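Local coordinates for putative oxidoreductase (Pseudomonas putida, PDB 3L6D) that probably binds NADP and acts as an oxidoreductase related to the NADPH-dependent reductive aminases, at the interface of chains A and B. Sequence-based numbering; all coordinates share one arbitrary frame. Chains: chain A/B, Putative oxidoreductase.

Contact 1: the interface of chains A and B. Residues chain A 218, 222, 245, 249; chain B 130, 183-184, 187.
Helices 204-232 and 242-258 of chain A, part of the all-helical C-terminal region typical of reductive aminase-like proteins, close here around the long helix 169-199 of chain B and the loop carrying B:Tyr130. A:His245 and B:Tyr130 reach towards each other from opposite directions and form a hydrogen bond, NE2 of the imidazole to the phenol OH, at 2.7 Å. The bond is almost straight, 170° at the hydrogen, and lies in the plane of both rings; which partner donates is not settled by the structure. The same OH lies in plane at the edge of the B:Phe184 ring of its own chain.

A:His245 also stands edge-to-face with B:Phe184, their planes turned 75° apart, with CD2 of the imidazole 3.9 Å from CE1 of the phenyl ring. One face of B:Phe184 takes the CE1–CZ edge of A:Phe249: CE1 sits 3.3 Å from CG, displaced towards the rim, and CZ lies beside CB.

A:Phe218, with CG anti to its own backbone N (chi1 179°), extends into the partner. Its CE1 lies 3.5 Å from CE2 of B:Tyr130, the two side chains crossing at about a right angle, while CD2 approaches the methyl CB of B:Ala183 at 3.8 Å in the phenyl plane. One turn along from A:Phe218, A:Ala222 sets its CB 3.8 Å from SE of selenomethionine B:Met187. B:Ala183, B:Phe184 and B:Met187 thus present one stretch of helix 169-199 to the two chain A helices, and B:Tyr130 follows strand 121-128, joining the partner's N-terminal region to this helical core.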
# COMPACT_ATOMS: atom_id res chain seq x y z
N PHE A 218 2.70 2.87 8.87
CA PHE A 218 1.46 3.61 9.01
C PHE A 218 0.37 3.00 8.10
O PHE A 218 -0.75 2.78 8.55
CB PHE A 218 1.70 5.10 8.61
CG PHE A 218 0.49 5.97 8.69
CD1 PHE A 218 -0.05 6.34 9.91
CD2 PHE A 218 -0.10 6.47 7.54
CE1 PHE A 218 -1.17 7.20 10.00
CE2 PHE A 218 -1.22 7.34 7.62
CZ PHE A 218 -1.76 7.69 8.85
N ALA A 222 -2.79 0.72 9.33
CA ALA A 222 -4.10 1.25 9.05
C ALA A 222 -4.97 0.26 8.28
O ALA A 222 -6.14 0.10 8.63
CB ALA A 222 -4.01 2.58 8.32
N HIS A 245 -10.74 13.13 8.61
CA HIS A 245 -9.95 12.77 7.43
C HIS A 245 -10.29 13.62 6.23
O HIS A 245 -9.40 13.99 5.48
CB HIS A 245 -10.09 11.29 7.06
CG HIS A 245 -9.25 10.40 7.92
ND1 HIS A 245 -9.48 10.25 9.27
CD2 HIS A 245 -8.15 9.66 7.63
CE1 HIS A 245 -8.59 9.41 9.77
NE2 HIS A 245 -7.77 9.04 8.80
N PHE A 249 -7.66 15.65 4.18
CA PHE A 249 -7.45 15.44 2.74
C PHE A 249 -7.59 16.77 1.97
O PHE A 249 -6.84 17.04 1.03
CB PHE A 249 -8.45 14.44 2.20
CG PHE A 249 -8.24 13.02 2.66
CD1 PHE A 249 -7.47 12.72 3.79
CD2 PHE A 249 -8.91 11.98 2.01
CE1 PHE A 249 -7.35 11.43 4.24
CE2 PHE A 249 -8.76 10.69 2.44
CZ PHE A 249 -7.98 10.40 3.57
N TYR B 130 -1.54 7.30 14.07
CA TYR B 130 -2.75 7.51 14.85
C TYR B 130 -2.33 7.47 16.31
O TYR B 130 -1.29 6.87 16.63
CB TYR B 130 -3.80 6.44 14.50
CG TYR B 130 -4.35 6.61 13.10
CD1 TYR B 130 -5.25 7.63 12.81
CD2 TYR B 130 -3.91 5.80 12.04
CE1 TYR B 130 -5.74 7.81 11.53
CE2 TYR B 130 -4.41 5.98 10.73
CZ TYR B 130 -5.32 6.98 10.49
OH TYR B 130 -5.86 7.17 9.23
N ALA B 183 -0.16 7.87 1.46
CA ALA B 183 -0.57 6.96 2.54
C ALA B 183 -2.07 6.90 2.57
O ALA B 183 -2.66 5.80 2.61
CB ALA B 183 -0.01 7.41 3.90
N PHE B 184 -2.71 8.06 2.49
CA PHE B 184 -4.18 8.10 2.54
C PHE B 184 -4.80 7.57 1.26
O PHE B 184 -5.80 6.87 1.30
CB PHE B 184 -4.71 9.49 2.82
CG PHE B 184 -4.42 9.98 4.20
CD1 PHE B 184 -4.69 9.18 5.32
CD2 PHE B 184 -3.90 11.26 4.41
CE1 PHE B 184 -4.43 9.64 6.61
CE2 PHE B 184 -3.67 11.75 5.71
CZ PHE B 184 -3.92 10.94 6.81
N MSE B 187 -4.80 3.75 1.34
CA MSE B 187 -5.94 3.27 2.15
C MSE B 187 -7.25 3.30 1.39
O MSE B 187 -8.03 2.33 1.45
CB MSE B 187 -6.07 4.10 3.43
CG MSE B 187 -4.85 3.99 4.34
SE MSE B 187 -5.00 5.25 5.84
CE MSE B 187 -6.83 4.96 6.41

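Contact 2: the interface of chains A and B. Residues chain A 128, 175, 179, 182; chain B 211, 214-215.
A:Leu179 pushes its branched end against helix 204-232 of chain B in this helix-to-helix patch of the reductive aminase-like C-terminal region, with helix 169-199 supplying most of the chain A side. Among the apolar contacts, CD1 of A:Leu179 lies 3.6 Å from CB of B:Ser215 and 3.9 Å from CB of B:Thr214, while CD2 turns to the CG2 methyl of B:Thr214. CG of A:Leu179 is anti to the backbone N (chi1 171°), which carries both methyls out to the partner helix. B:Leu211 answers with CD2, placed 3.9 Å from CA of A:Leu179 and also against CD2 of the A:His182 imidazole. A:Phe175 brings the edge of its ring, through CE1, to 3.8 Å from CA of B:Leu211, and the backbone N of that leucine lies in the ring plane. A:Val128, at the end of strand 121-128, borders the patch.

A polar link runs through water 1, which is 2.8 Å from NE2 of A:His182 and 2.7 Å from OG of B:Ser215. Both the water and this hydroxyl lie in the imidazole plane, at its edge. OG of B:Ser215 also donates to the carbonyl O of B:Leu211, one turn earlier, at 2.9 Å, tilted 28° from the carbonyl plane. Replacing B:Ser215 with an alanine would probably leave water 1 without the B:Ser215 hydroxyl that ties it to chain B, weakening the bridge to A:His182.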
# COMPACT_ATOMS: atom_id res chain seq x y z
N VAL A 128 -0.37 -14.06 -8.74
CA VAL A 128 -0.19 -12.68 -8.34
C VAL A 128 1.27 -12.37 -8.13
O VAL A 128 1.68 -12.12 -7.06
CB VAL A 128 -1.02 -12.40 -7.08
CG1 VAL A 128 -1.23 -10.96 -6.88
CG2 VAL A 128 -2.30 -13.07 -7.17
N PHE A 175 -12.82 -11.90 -7.40
CA PHE A 175 -11.80 -11.60 -6.40
C PHE A 175 -10.47 -11.15 -7.05
O PHE A 175 -9.84 -10.19 -6.60
CB PHE A 175 -11.57 -12.77 -5.45
CG PHE A 175 -10.48 -12.53 -4.44
CD1 PHE A 175 -10.68 -11.61 -3.38
CD2 PHE A 175 -9.27 -13.15 -4.57
CE1 PHE A 175 -9.66 -11.37 -2.46
CE2 PHE A 175 -8.22 -12.91 -3.67
CZ PHE A 175 -8.43 -12.01 -2.61
N LEU A 179 -8.75 -7.57 -6.31
CA LEU A 179 -7.41 -7.64 -5.77
C LEU A 179 -6.43 -6.83 -6.62
O LEU A 179 -5.64 -6.10 -6.06
CB LEU A 179 -6.95 -9.10 -5.64
CG LEU A 179 -5.49 -9.38 -5.28
CD1 LEU A 179 -5.35 -9.37 -3.79
CD2 LEU A 179 -5.13 -10.77 -5.85
N HIS A 182 -6.98 -2.92 -6.43
CA HIS A 182 -6.29 -2.34 -5.27
C HIS A 182 -4.78 -2.33 -5.47
O HIS A 182 -4.14 -1.30 -5.27
CB HIS A 182 -6.63 -3.07 -3.96
CG HIS A 182 -5.67 -2.77 -2.85
ND1 HIS A 182 -5.38 -1.48 -2.46
CD2 HIS A 182 -4.91 -3.58 -2.08
CE1 HIS A 182 -4.49 -1.51 -1.48
NE2 HIS A 182 -4.19 -2.77 -1.23
N LEU B 211 -8.22 -9.98 0.78
CA LEU B 211 -7.67 -9.02 -0.17
C LEU B 211 -6.35 -8.47 0.35
O LEU B 211 -5.35 -8.46 -0.37
CB LEU B 211 -8.66 -7.88 -0.46
CG LEU B 211 -8.59 -7.30 -1.89
CD1 LEU B 211 -9.85 -6.52 -2.28
CD2 LEU B 211 -7.37 -6.41 -2.06
N THR B 214 -3.56 -11.34 0.40
CA THR B 214 -3.18 -11.86 -0.92
C THR B 214 -2.39 -10.81 -1.74
O THR B 214 -1.66 -11.17 -2.65
CB THR B 214 -4.42 -12.45 -1.67
OG1 THR B 214 -5.11 -13.36 -0.79
CG2 THR B 214 -3.98 -13.25 -2.87
N SER B 215 -2.54 -9.53 -1.40
CA SER B 215 -1.86 -8.44 -2.11
C SER B 215 -0.63 -7.88 -1.39
O SER B 215 0.20 -7.25 -2.04
CB SER B 215 -2.82 -7.29 -2.36
OG SER B 215 -3.19 -6.67 -1.13
O HOH W 1 -2.35 -4.43 0.12

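The C-alpha centres of contact 1 and contact 2 are about 20 Å apart, yet both pair the same elements with the chains exchanged: helix 169-199 of one copy against helix 204-232 of the other. Contact 1 takes helix 169-199 from chain B and contact 2 takes it from chain A, and because the interface is two-fold symmetric each also has a twin. Contact 1 adds helix 242-258, whereas contact 2 reaches the end of strand 121-128. Each chain therefore both gives and receives the long helix, an interlocked pairing that would suit a stable dimer, although the crystal alone does not prove one.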